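Local coordinates for protein probable starch synthase 4, chloroplastic/amyloplastic (Arabidopsis thaliana, PDB 6GNE) that is a probable starch synthase of the GT-B glycosyltransferase superfamily, modelled with adenosine-5'-diphosphate and a glycan bound between its two domains, at residues V71-D76 against Y80-W85; N176-G181 against S394-C399; E236-E241 against K255-I260. All blocks are in the same frame, centred on the assembly; numbering follows the deposited sequence.

Contact 1: residues V71-D76 against Y80-W85; sequences VESYFD and YKNKIW
Ser-73 and Tyr-80 form an antiparallel hydrogen-bonded pair, with Ser-73 N donating to Tyr-80 O at 2.8 Å and Tyr-80 N donating to Ser-73 O at 2.7 Å. At the other end of the pairing Val-71 N donates to Asn-82 O over 3.2 Å, nearly straight at 171°, but the return bond from Asn-82 N is weak. Side-chain contacts lie at both ends, one of them with a backbone oxygen. Val-71 CG2 meets Ile-84 CG1 at 3.8 Å, the two branches crossing at a slant. Near the turn, Tyr-80 has its CG anti to the carbonyl carbon (chi1 -66°), which carries the ring alongside Phe-75: Tyr-80 CE1 is 3.3 Å from Phe-75 O, which sits at the ring edge in its plane, and CD1 is 4.1 Å from Phe-75 CB. These strands are the arms of a beta hairpin, 64-75 and 78-89, and the 132° between their short axes shows how far the pair is twisted from true antiparallel. Glu-72 and Lys-81 run alongside each other, yet Glu-72 OE1 stays 4.9 Å from Lys-81 NZ. Further out, strand 92-100 pairs with 78-89, helix 117-134 packs against Ser-73, its Tyr-123 meets Phe-75 edge-to-face, and at the strand end Asp-76 forms a salt bridge with Arg-119.

Contact 2: residues N176-G181 against S394-C399; sequences NFEYQG and SIFEPC. With AC1 (4,6-dideoxy-4-{[(1S,4R,5S,6S)-4,5,6-trihydroxy-3-(hydroxymethyl)cyclohex-2-en-1-yl]amino}-alpha-D-glucopyranose), chain C; GLC (alpha-D-glucopyranose), chain B.
The glycan pocket that holds AC1 lies between the two domains of this GT-B protein, and here a loop of the N-terminal half, 176-181, meets a loop of the C-terminal half, 394-399, beside the bound AC1. Phe-396 makes the crossing with its ring rim. Glu-178 OE1 lies in the ring plane 3.5 Å from Phe-396 CZ, its carboxylate turned 81° to the ring, and Asn-176 OD1 stands 3.5 Å from Phe-396 CE2. Beside them Asn-176 CB packs on Pro-398 CG at 4.1 Å. The oxygens are positioned from within their own loop: Asn-176 OD1 accepts from Glu-178 N at 3.0 Å, an Asx turn with the donor well above the carbonyl plane, while Asn-176 ND2 donates to the anti lone pair of Glu-178 OE1 at 3.3 Å. A chi1 of -175° swings the Asn-176 amide toward Glu-178 and Phe-396, while its CB borders AC1. On the ligand side, AC1 O3B donates to Glu-397 OE1 at 2.7 Å and accepts from Cys-399 N along an almost straight line (171°). GLC C3 faces one side of the Tyr-179 ring, displaced from the ring centre. Ser-394 OG donates to Glu-397 OE2 and Lys-322 forms a salt bridge with OE1, so both carboxylate oxygens are held. No hydrogen bond joins the two segments directly, although Pro-398 O accepts from Ser-230 OG of the N-terminal half; the C-H edge of Phe-396 facing two oxygens is consistent with a weakly favourable electrostatic contact.

Contact 3: residues E236-E241 against K255-I260; sequences EVRTAE and KKFIGI
A beta-alpha-beta crossover of the N-terminal GT-B domain leads from strand 225-228 through a helical connection that begins with helix 231-238 to strand 257-259, which pairs in parallel with 225-228; this contact packs the end of that helix on the returning strand. Phe-257 is the centre of it. With CG anti to the backbone N (chi1 178°), its ring projects toward the helix, and Val-237 CG2 meets the ring edge, 3.9 Å from CZ. Arg-238 arrives on a straight chain as far as NE, and the two side chains run past one another head to tail. Phe-257 CD2 sits over the centre of the guanidinium face, 3.6 Å from Arg-238 NH1, but the two planes are 54° apart, so the groups do not stack in parallel. The same NH1 makes a weak, bent bond to Phe-257 O (3.2 Å, 131°), so one residue receives both the flat face and an N-H of the arginine. Leu-250, Val-226 and Phe-177 also touch the Phe-257 side chain, which is buried. Just past the helix, Thr-239 begins the next one as its N-cap, and Glu-236 O accepts from two donors of that threonine, OG1 at 2.9 Å and the backbone N at 3.2 Å.

Overall arrangement
From the N terminus, contact 1 comes first and is local: a short turn joins its two strands, closing a hairpin in the sheet of the N-terminal half before either other contact begins. Contact 2 opens at 176-181 and closes only at 394-399, spanning 212 residues and tying the two halves of the GT-B fold together. Contact 3 opens and closes within that span; with 13 residues between segments 236-241 and 255-260, it joins helix 231-238 to strand 257-259. Contacts 2 and 3 touch, since Phe-177 packs on both Val-237 and Phe-257, and their centres are 12 Å apart. Contact 1 lies well away, its centre 32 Å and 36 Å from theirs, although its strands share a sheet with strand 257-259.

Contact 1: residues V71-D76 against Y80-W85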
loop_
_atom_site.group_PDB
_atom_site.type_symbol
_atom_site.label_atom_id
_atom_site.label_comp_id
_atom_site.label_asym_id
_atom_site.label_seq_id
_atom_site.Cartn_x
_atom_site.Cartn_y
_atom_site.Cartn_z
ATOM N N VAL A 71 16.051 10.225 23.602
ATOM C CA VAL A 71 14.822 9.701 24.207
ATOM C C VAL A 71 15.067 8.250 24.622
ATOM O O VAL A 71 15.279 7.363 23.772
ATOM C CB VAL A 71 13.594 9.816 23.276
ATOM C CG1 VAL A 71 12.392 9.094 23.870
ATOM C CG2 VAL A 71 13.258 11.281 23.020
ATOM N N GLU A 72 15.042 8.040 25.940
ATOM C CA GLU A 72 15.220 6.719 26.526
ATOM C C GLU A 72 13.921 5.937 26.404
ATOM O O GLU A 72 12.849 6.473 26.683
ATOM C CB GLU A 72 15.645 6.825 27.993
ATOM C CG GLU A 72 16.953 7.579 28.177
ATOM C CD GLU A 72 17.809 7.008 29.289
ATOM O OE1 GLU A 72 18.951 6.584 28.984
ATOM O OE2 GLU A 72 17.343 6.981 30.450
ATOM N N SER A 73 14.027 4.682 25.979
ATOM C CA SER A 73 12.880 3.818 25.678
ATOM C C SER A 73 13.055 2.454 26.330
ATOM O O SER A 73 14.177 1.969 26.447
ATOM C CB SER A 73 12.785 3.659 24.164
ATOM O OG SER A 73 11.743 2.807 23.784
ATOM N N TYR A 74 11.953 1.824 26.707
ATOM C CA TYR A 74 11.998 0.524 27.370
ATOM C C TYR A 74 12.081 -0.654 26.415
ATOM O O TYR A 74 11.414 -0.673 25.416
ATOM C CB TYR A 74 10.748 0.376 28.255
ATOM C CG TYR A 74 10.584 -0.950 28.988
ATOM C CD1 TYR A 74 9.983 -2.059 28.363
ATOM C CD2 TYR A 74 10.991 -1.083 30.328
ATOM C CE1 TYR A 74 9.821 -3.269 29.050
ATOM C CE2 TYR A 74 10.832 -2.290 31.014
ATOM C CZ TYR A 74 10.238 -3.368 30.374
ATOM O OH TYR A 74 10.086 -4.552 31.033
ATOM N N PHE A 75 12.890 -1.648 26.759
ATOM C CA PHE A 75 12.864 -2.966 26.093
ATOM C C PHE A 75 13.554 -4.030 26.955
ATOM O O PHE A 75 14.655 -3.779 27.427
ATOM C CB PHE A 75 13.546 -2.895 24.735
ATOM C CG PHE A 75 12.961 -3.814 23.714
ATOM C CD1 PHE A 75 11.642 -3.640 23.268
ATOM C CD2 PHE A 75 13.722 -4.832 23.158
ATOM C CE1 PHE A 75 11.102 -4.480 22.308
ATOM C CE2 PHE A 75 13.179 -5.680 22.189
ATOM C CZ PHE A 75 11.875 -5.497 21.765
ATOM N N ASP A 76 12.914 -5.192 27.171
ATOM C CA ASP A 76 13.497 -6.312 27.966
ATOM C C ASP A 76 13.960 -5.860 29.355
ATOM O O ASP A 76 15.052 -6.222 29.788
ATOM C CB ASP A 76 14.670 -7.005 27.219
ATOM C CG ASP A 76 14.219 -7.743 25.928
ATOM O OD1 ASP A 76 13.181 -8.432 25.932
ATOM O OD2 ASP A 76 14.924 -7.659 24.903
ATOM N N TYR A 80 16.848 2.109 26.833
ATOM C CA TYR A 80 17.785 2.284 25.715
ATOM C C TYR A 80 17.674 3.656 25.085
ATOM O O TYR A 80 16.590 4.234 25.012
ATOM C CB TYR A 80 17.585 1.231 24.632
ATOM C CG TYR A 80 17.928 -0.144 25.099
ATOM C CD1 TYR A 80 16.980 -0.932 25.747
ATOM C CD2 TYR A 80 19.201 -0.665 24.907
ATOM C CE1 TYR A 80 17.302 -2.208 26.194
ATOM C CE2 TYR A 80 19.530 -1.944 25.334
ATOM C CZ TYR A 80 18.587 -2.709 25.984
ATOM O OH TYR A 80 18.927 -3.967 26.427
ATOM N N LYS A 81 18.811 4.158 24.611
ATOM C CA LYS A 81 18.875 5.478 23.990
ATOM C C LYS A 81 18.403 5.443 22.555
ATOM O O LYS A 81 18.690 4.492 21.832
ATOM C CB LYS A 81 20.284 6.039 24.109
ATOM C CG LYS A 81 20.545 6.492 25.536
ATOM C CD LYS A 81 21.953 7.022 25.721
ATOM C CE LYS A 81 22.137 7.511 27.152
ATOM N NZ LYS A 81 23.572 7.443 27.547
ATOM N N ASN A 82 17.648 6.470 22.173
ATOM C CA ASN A 82 17.225 6.671 20.772
ATOM C C ASN A 82 17.608 8.072 20.273
ATOM O O ASN A 82 17.242 9.052 20.923
ATOM C CB ASN A 82 15.704 6.525 20.657
ATOM C CG ASN A 82 15.203 5.163 21.086
ATOM O OD1 ASN A 82 14.648 5.013 22.160
ATOM N ND2 ASN A 82 15.381 4.177 20.244
ATOM N N LYS A 83 18.344 8.165 19.160
ATOM C CA LYS A 83 18.562 9.441 18.443
ATOM C C LYS A 83 17.280 9.768 17.685
ATOM O O LYS A 83 16.782 8.938 16.950
ATOM C CB LYS A 83 19.732 9.396 17.402
ATOM C CG LYS A 83 21.031 10.080 17.797
ATOM C CD LYS A 83 21.659 9.406 19.024
ATOM C CE LYS A 83 22.275 10.354 20.085
ATOM N NZ LYS A 83 23.755 10.486 19.976
ATOM N N ILE A 84 16.771 10.981 17.869
ATOM C CA ILE A 84 15.595 11.458 17.150
ATOM C C ILE A 84 16.034 12.386 16.008
ATOM O O ILE A 84 16.860 13.304 16.210
ATOM C CB ILE A 84 14.629 12.199 18.096
ATOM C CG1 ILE A 84 14.306 11.324 19.320
ATOM C CG2 ILE A 84 13.341 12.595 17.382
ATOM C CD1 ILE A 84 13.890 9.899 18.995
ATOM N N TRP A 85 15.485 12.129 14.813
ATOM C CA TRP A 85 15.734 12.973 13.651
ATOM C C TRP A 85 14.429 13.618 13.229
ATOM O O TRP A 85 13.384 13.003 13.390
ATOM C CB TRP A 85 16.279 12.143 12.492
ATOM C CG TRP A 85 17.599 11.502 12.728
ATOM C CD1 TRP A 85 17.881 10.505 13.617
ATOM C CD2 TRP A 85 18.829 11.808 12.069
ATOM N NE1 TRP A 85 19.198 10.175 13.554
ATOM C CE2 TRP A 85 19.807 10.955 12.607
ATOM C CE3 TRP A 85 19.192 12.699 11.058
ATOM C CZ2 TRP A 85 21.140 10.981 12.181
ATOM C CZ3 TRP A 85 20.486 12.720 10.637
ATOM C CH2 TRP A 85 21.458 11.877 11.214
#

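Contact 2: residues N176-G181 against S394-C399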
loop_
_atom_site.group_PDB
_atom_site.type_symbol
_atom_site.label_atom_id
_atom_site.label_comp_id
_atom_site.label_asym_id
_atom_site.label_seq_id
_atom_site.Cartn_x
_atom_site.Cartn_y
_atom_site.Cartn_z
ATOM N N ASN A 176 -3.502 -5.380 5.038
ATOM C CA ASN A 176 -3.588 -6.774 4.592
ATOM C C ASN A 176 -3.675 -7.698 5.795
ATOM O O ASN A 176 -2.686 -7.890 6.502
ATOM C CB ASN A 176 -2.369 -7.143 3.698
ATOM C CG ASN A 176 -2.460 -8.552 3.102
ATOM O OD1 ASN A 176 -3.388 -9.289 3.381
ATOM N ND2 ASN A 176 -1.490 -8.923 2.286
ATOM N N PHE A 177 -4.851 -8.288 6.010
ATOM C CA PHE A 177 -5.081 -9.189 7.172
ATOM C C PHE A 177 -4.356 -10.528 7.070
ATOM O O PHE A 177 -4.406 -11.330 7.973
ATOM C CB PHE A 177 -6.569 -9.436 7.400
ATOM C CG PHE A 177 -7.300 -8.276 8.017
ATOM C CD1 PHE A 177 -7.296 -8.078 9.378
ATOM C CD2 PHE A 177 -8.033 -7.395 7.228
ATOM C CE1 PHE A 177 -7.976 -7.015 9.942
ATOM C CE2 PHE A 177 -8.743 -6.350 7.788
ATOM C CZ PHE A 177 -8.711 -6.149 9.149
ATOM N N GLU A 178 -3.714 -10.795 5.954
ATOM C CA GLU A 178 -2.781 -11.899 5.880
ATOM C C GLU A 178 -1.656 -11.760 6.880
ATOM O O GLU A 178 -1.210 -12.740 7.430
ATOM C CB GLU A 178 -2.215 -11.989 4.470
ATOM C CG GLU A 178 -1.401 -13.256 4.210
ATOM C CD GLU A 178 -0.612 -13.207 2.913
ATOM O OE1 GLU A 178 -0.569 -12.083 2.260
ATOM O OE2 GLU A 178 -0.088 -14.334 2.585
ATOM N N TYR A 179 -1.183 -10.538 7.095
ATOM C CA TYR A 179 -0.015 -10.307 7.960
ATOM C C TYR A 179 -0.425 -9.877 9.347
ATOM O O TYR A 179 -0.712 -8.724 9.574
ATOM C CB TYR A 179 0.944 -9.305 7.313
ATOM C CG TYR A 179 1.429 -9.777 5.961
ATOM C CD1 TYR A 179 1.941 -11.093 5.792
ATOM C CD2 TYR A 179 1.401 -8.921 4.835
ATOM C CE1 TYR A 179 2.366 -11.545 4.543
ATOM C CE2 TYR A 179 1.850 -9.363 3.574
ATOM C CZ TYR A 179 2.323 -10.662 3.430
ATOM O OH TYR A 179 2.763 -11.099 2.230
ATOM N N GLN A 180 -0.432 -10.834 10.264
ATOM C CA GLN A 180 -0.957 -10.635 11.605
ATOM C C GLN A 180 0.136 -10.468 12.687
ATOM O O GLN A 180 -0.156 -10.023 13.805
ATOM C CB GLN A 180 -1.946 -11.772 11.941
ATOM C CG GLN A 180 -3.214 -11.643 11.115
ATOM C CD GLN A 180 -4.180 -12.797 11.251
ATOM O OE1 GLN A 180 -4.362 -13.385 12.331
ATOM N NE2 GLN A 180 -4.837 -13.107 10.155
ATOM N N GLY A 181 1.382 -10.808 12.341
ATOM C CA GLY A 181 2.521 -10.668 13.240
ATOM C C GLY A 181 2.550 -11.657 14.370
ATOM O O GLY A 181 3.123 -11.382 15.426
ATOM N N SER A 394 -5.185 -10.380 -9.544
ATOM C CA SER A 394 -4.849 -10.796 -8.167
ATOM C C SER A 394 -5.722 -11.947 -7.660
ATOM O O SER A 394 -6.916 -12.022 -7.970
ATOM C CB SER A 394 -4.942 -9.598 -7.214
ATOM O OG SER A 394 -4.170 -8.502 -7.682
ATOM N N ILE A 395 -5.111 -12.843 -6.886
ATOM C CA ILE A 395 -5.868 -13.886 -6.180
ATOM C C ILE A 395 -6.737 -13.216 -5.111
ATOM O O ILE A 395 -7.900 -13.543 -4.957
ATOM C CB ILE A 395 -4.930 -14.962 -5.568
ATOM C CG1 ILE A 395 -4.059 -15.626 -6.668
ATOM C CG2 ILE A 395 -5.715 -16.027 -4.805
ATOM C CD1 ILE A 395 -4.826 -16.155 -7.865
ATOM N N PHE A 396 -6.160 -12.257 -4.390
ATOM C CA PHE A 396 -6.914 -11.340 -3.502
ATOM C C PHE A 396 -6.204 -9.979 -3.448
ATOM O O PHE A 396 -5.034 -9.884 -3.717
ATOM C CB PHE A 396 -7.102 -11.941 -2.079
ATOM C CG PHE A 396 -5.839 -11.944 -1.244
ATOM C CD1 PHE A 396 -4.916 -12.992 -1.344
ATOM C CD2 PHE A 396 -5.562 -10.886 -0.361
ATOM C CE1 PHE A 396 -3.752 -13.003 -0.592
ATOM C CE2 PHE A 396 -4.402 -10.891 0.403
ATOM C CZ PHE A 396 -3.499 -11.957 0.284
ATOM N N GLU A 397 -6.924 -8.934 -3.102
ATOM C CA GLU A 397 -6.371 -7.610 -3.175
ATOM C C GLU A 397 -7.150 -6.666 -2.222
ATOM O O GLU A 397 -8.232 -6.173 -2.567
ATOM C CB GLU A 397 -6.401 -7.108 -4.622
ATOM C CG GLU A 397 -5.512 -5.912 -4.892
ATOM C CD GLU A 397 -4.033 -6.225 -4.789
ATOM O OE1 GLU A 397 -3.389 -5.679 -3.904
ATOM O OE2 GLU A 397 -3.490 -7.014 -5.582
ATOM N N PRO A 398 -6.595 -6.422 -1.014
ATOM C CA PRO A 398 -7.193 -5.539 -0.032
ATOM C C PRO A 398 -7.659 -4.221 -0.610
ATOM O O PRO A 398 -8.775 -3.790 -0.347
ATOM C CB PRO A 398 -6.055 -5.326 0.961
ATOM C CG PRO A 398 -5.287 -6.613 0.935
ATOM C CD PRO A 398 -5.372 -7.073 -0.494
ATOM N N CYS A 399 -6.788 -3.593 -1.402
ATOM C CA CYS A 399 -7.185 -2.450 -2.200
ATOM C C CYS A 399 -6.543 -2.473 -3.588
ATOM O O CYS A 399 -7.227 -2.608 -4.600
ATOM C CB CYS A 399 -6.879 -1.148 -1.511
ATOM S SG CYS A 399 -7.449 0.293 -2.461
HETATM C C1 AC1 C . 3.430 -4.897 3.852
HETATM O O2 AC1 C . 1.810 -5.039 5.652
HETATM C C2 AC1 C . 2.041 -4.483 4.347
HETATM C C4A AC1 C . -3.181 -2.398 -0.413
HETATM C C3 AC1 C . 0.946 -4.867 3.339
HETATM O O3 AC1 C . -0.296 -4.385 3.861
HETATM C C4 AC1 C . 1.270 -4.273 1.965
HETATM N N4A AC1 C . 0.247 -4.511 0.931
HETATM C C5 AC1 C . 2.637 -4.842 1.573
HETATM O O5 AC1 C . 3.620 -4.417 2.520
HETATM C C6 AC1 C . 3.133 -4.351 0.224
HETATM C C1B AC1 C . -1.137 -4.021 1.003
HETATM C C2B AC1 C . -2.089 -4.654 -0.043
HETATM O O2B AC1 C . -1.514 -5.778 -0.737
HETATM C C3B AC1 C . -2.657 -3.671 -1.061
HETATM O O3B AC1 C . -3.795 -4.300 -1.644
HETATM O O4 AC1 C . -3.604 -1.495 -1.436
HETATM C C5B AC1 C . -2.157 -1.775 0.488
HETATM C C7B AC1 C . -1.203 -2.508 1.073
HETATM C C6B AC1 C . -2.235 -0.299 0.799
HETATM O O6B AC1 C . -3.450 0.010 1.493
HETATM C C1 GLC B . 6.655 -8.844 5.308
HETATM C C2 GLC B . 6.025 -7.834 6.265
HETATM C C3 GLC B . 4.650 -7.402 5.758
HETATM C C4 GLC B . 4.825 -6.794 4.372
HETATM C C5 GLC B . 5.417 -7.848 3.449
HETATM C C6 GLC B . 5.688 -7.272 2.065
HETATM O O2 GLC B . 5.964 -8.394 7.575
HETATM O O3 GLC B . 4.061 -6.440 6.624
HETATM O O4 GLC B . 3.575 -6.317 3.878
HETATM O O5 GLC B . 6.664 -8.324 3.979
HETATM O O6 GLC B . 6.435 -8.221 1.296
#

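Contact 3: residues E236-E241 against K255-I260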
loop_
_atom_site.group_PDB
_atom_site.type_symbol
_atom_site.label_atom_id
_atom_site.label_comp_id
_atom_site.label_asym_id
_atom_site.label_seq_id
_atom_site.Cartn_x
_atom_site.Cartn_y
_atom_site.Cartn_z
ATOM N N GLU A 236 -15.135 -9.349 2.732
ATOM C CA GLU A 236 -14.418 -10.629 2.568
ATOM C C GLU A 236 -13.807 -11.126 3.868
ATOM O O GLU A 236 -13.920 -12.301 4.174
ATOM C CB GLU A 236 -13.329 -10.518 1.505
ATOM C CG GLU A 236 -13.862 -10.401 0.077
ATOM C CD GLU A 236 -12.807 -9.978 -0.933
ATOM O OE1 GLU A 236 -11.682 -9.538 -0.568
ATOM O OE2 GLU A 236 -13.125 -10.074 -2.134
ATOM N N VAL A 237 -13.209 -10.220 4.640
ATOM C CA VAL A 237 -12.581 -10.588 5.897
ATOM C C VAL A 237 -13.560 -10.825 7.045
ATOM O O VAL A 237 -13.157 -11.346 8.078
ATOM C CB VAL A 237 -11.468 -9.608 6.331
ATOM C CG1 VAL A 237 -10.316 -9.667 5.347
ATOM C CG2 VAL A 237 -11.983 -8.185 6.508
ATOM N N ARG A 238 -14.831 -10.460 6.871
ATOM C CA ARG A 238 -15.888 -10.878 7.793
ATOM C C ARG A 238 -16.356 -12.312 7.575
ATOM O O ARG A 238 -17.021 -12.862 8.426
ATOM C CB ARG A 238 -17.079 -9.921 7.702
ATOM C CG ARG A 238 -16.880 -8.584 8.413
ATOM C CD ARG A 238 -18.104 -7.707 8.202
ATOM N NE ARG A 238 -18.160 -6.507 9.043
ATOM C CZ ARG A 238 -17.983 -5.239 8.620
ATOM N NH1 ARG A 238 -18.095 -4.231 9.504
ATOM N NH2 ARG A 238 -17.648 -4.937 7.347
ATOM N N THR A 239 -16.058 -12.924 6.437
ATOM C CA THR A 239 -16.391 -14.349 6.194
ATOM C C THR A 239 -15.238 -15.230 6.660
ATOM O O THR A 239 -14.069 -14.796 6.694
ATOM C CB THR A 239 -16.669 -14.678 4.708
ATOM O OG1 THR A 239 -15.433 -14.734 3.984
ATOM C CG2 THR A 239 -17.614 -13.653 4.061
ATOM N N ALA A 240 -15.579 -16.470 7.007
ATOM C CA ALA A 240 -14.602 -17.483 7.465
ATOM C C ALA A 240 -13.433 -17.635 6.467
ATOM O O ALA A 240 -12.265 -17.632 6.862
ATOM C CB ALA A 240 -15.305 -18.825 7.681
ATOM N N GLU A 241 -13.771 -17.695 5.183
ATOM C CA GLU A 241 -12.821 -18.089 4.155
ATOM C C GLU A 241 -11.804 -16.983 3.853
ATOM O O GLU A 241 -10.623 -17.279 3.644
ATOM C CB GLU A 241 -13.542 -18.583 2.877
ATOM C CG GLU A 241 -12.747 -19.692 2.176
ATOM C CD GLU A 241 -13.139 -19.932 0.713
ATOM O OE1 GLU A 241 -13.580 -21.074 0.383
ATOM O OE2 GLU A 241 -12.991 -18.979 -0.100
ATOM N N LYS A 255 -19.293 -2.796 14.731
ATOM C CA LYS A 255 -19.730 -1.396 14.876
ATOM C C LYS A 255 -18.623 -0.336 14.610
ATOM O O LYS A 255 -18.920 0.728 14.093
ATOM C CB LYS A 255 -20.274 -1.118 16.281
ATOM C CG LYS A 255 -21.587 -1.769 16.787
ATOM C CD LYS A 255 -21.899 -1.121 18.160
ATOM C CE LYS A 255 -22.405 -2.065 19.284
ATOM N NZ LYS A 255 -23.872 -2.363 19.257
ATOM N N LYS A 256 -17.383 -0.630 15.002
ATOM C CA LYS A 256 -16.250 0.292 14.845
ATOM C C LYS A 256 -15.317 -0.053 13.671
ATOM O O LYS A 256 -14.320 0.648 13.475
ATOM C CB LYS A 256 -15.435 0.397 16.145
ATOM C CG LYS A 256 -14.584 -0.814 16.480
ATOM C CD LYS A 256 -14.048 -0.761 17.917
ATOM C CE LYS A 256 -13.101 -1.936 18.152
ATOM N NZ LYS A 256 -12.386 -1.831 19.453
ATOM N N PHE A 257 -15.663 -1.095 12.906
ATOM C CA PHE A 257 -14.871 -1.590 11.772
ATOM C C PHE A 257 -15.494 -1.156 10.470
ATOM O O PHE A 257 -16.652 -1.430 10.210
ATOM C CB PHE A 257 -14.798 -3.124 11.769
ATOM C CG PHE A 257 -14.031 -3.713 10.605
ATOM C CD1 PHE A 257 -12.760 -3.266 10.280
ATOM C CD2 PHE A 257 -14.580 -4.755 9.858
ATOM C CE1 PHE A 257 -12.060 -3.832 9.213
ATOM C CE2 PHE A 257 -13.877 -5.332 8.822
ATOM C CZ PHE A 257 -12.623 -4.860 8.482
ATOM N N ILE A 258 -14.721 -0.502 9.629
ATOM C CA ILE A 258 -15.249 -0.061 8.348
ATOM C C ILE A 258 -14.169 -0.095 7.265
ATOM O O ILE A 258 -13.029 0.154 7.545
ATOM C CB ILE A 258 -15.922 1.322 8.479
ATOM C CG1 ILE A 258 -16.680 1.677 7.195
ATOM C CG2 ILE A 258 -14.906 2.386 8.864
ATOM C CD1 ILE A 258 -17.818 2.645 7.438
ATOM N N GLY A 259 -14.571 -0.427 6.047
ATOM C CA GLY A 259 -13.681 -0.473 4.906
ATOM C C GLY A 259 -13.800 0.800 4.099
ATOM O O GLY A 259 -14.895 1.184 3.732
ATOM N N ILE A 260 -12.665 1.442 3.821
ATOM C CA ILE A 260 -12.630 2.714 3.102
ATOM C C ILE A 260 -11.607 2.587 1.979
ATOM O O ILE A 260 -10.411 2.354 2.240
ATOM C CB ILE A 260 -12.190 3.880 4.013
ATOM C CG1 ILE A 260 -13.212 4.140 5.119
ATOM C CG2 ILE A 260 -11.988 5.158 3.201
ATOM C CD1 ILE A 260 -12.677 5.055 6.225
#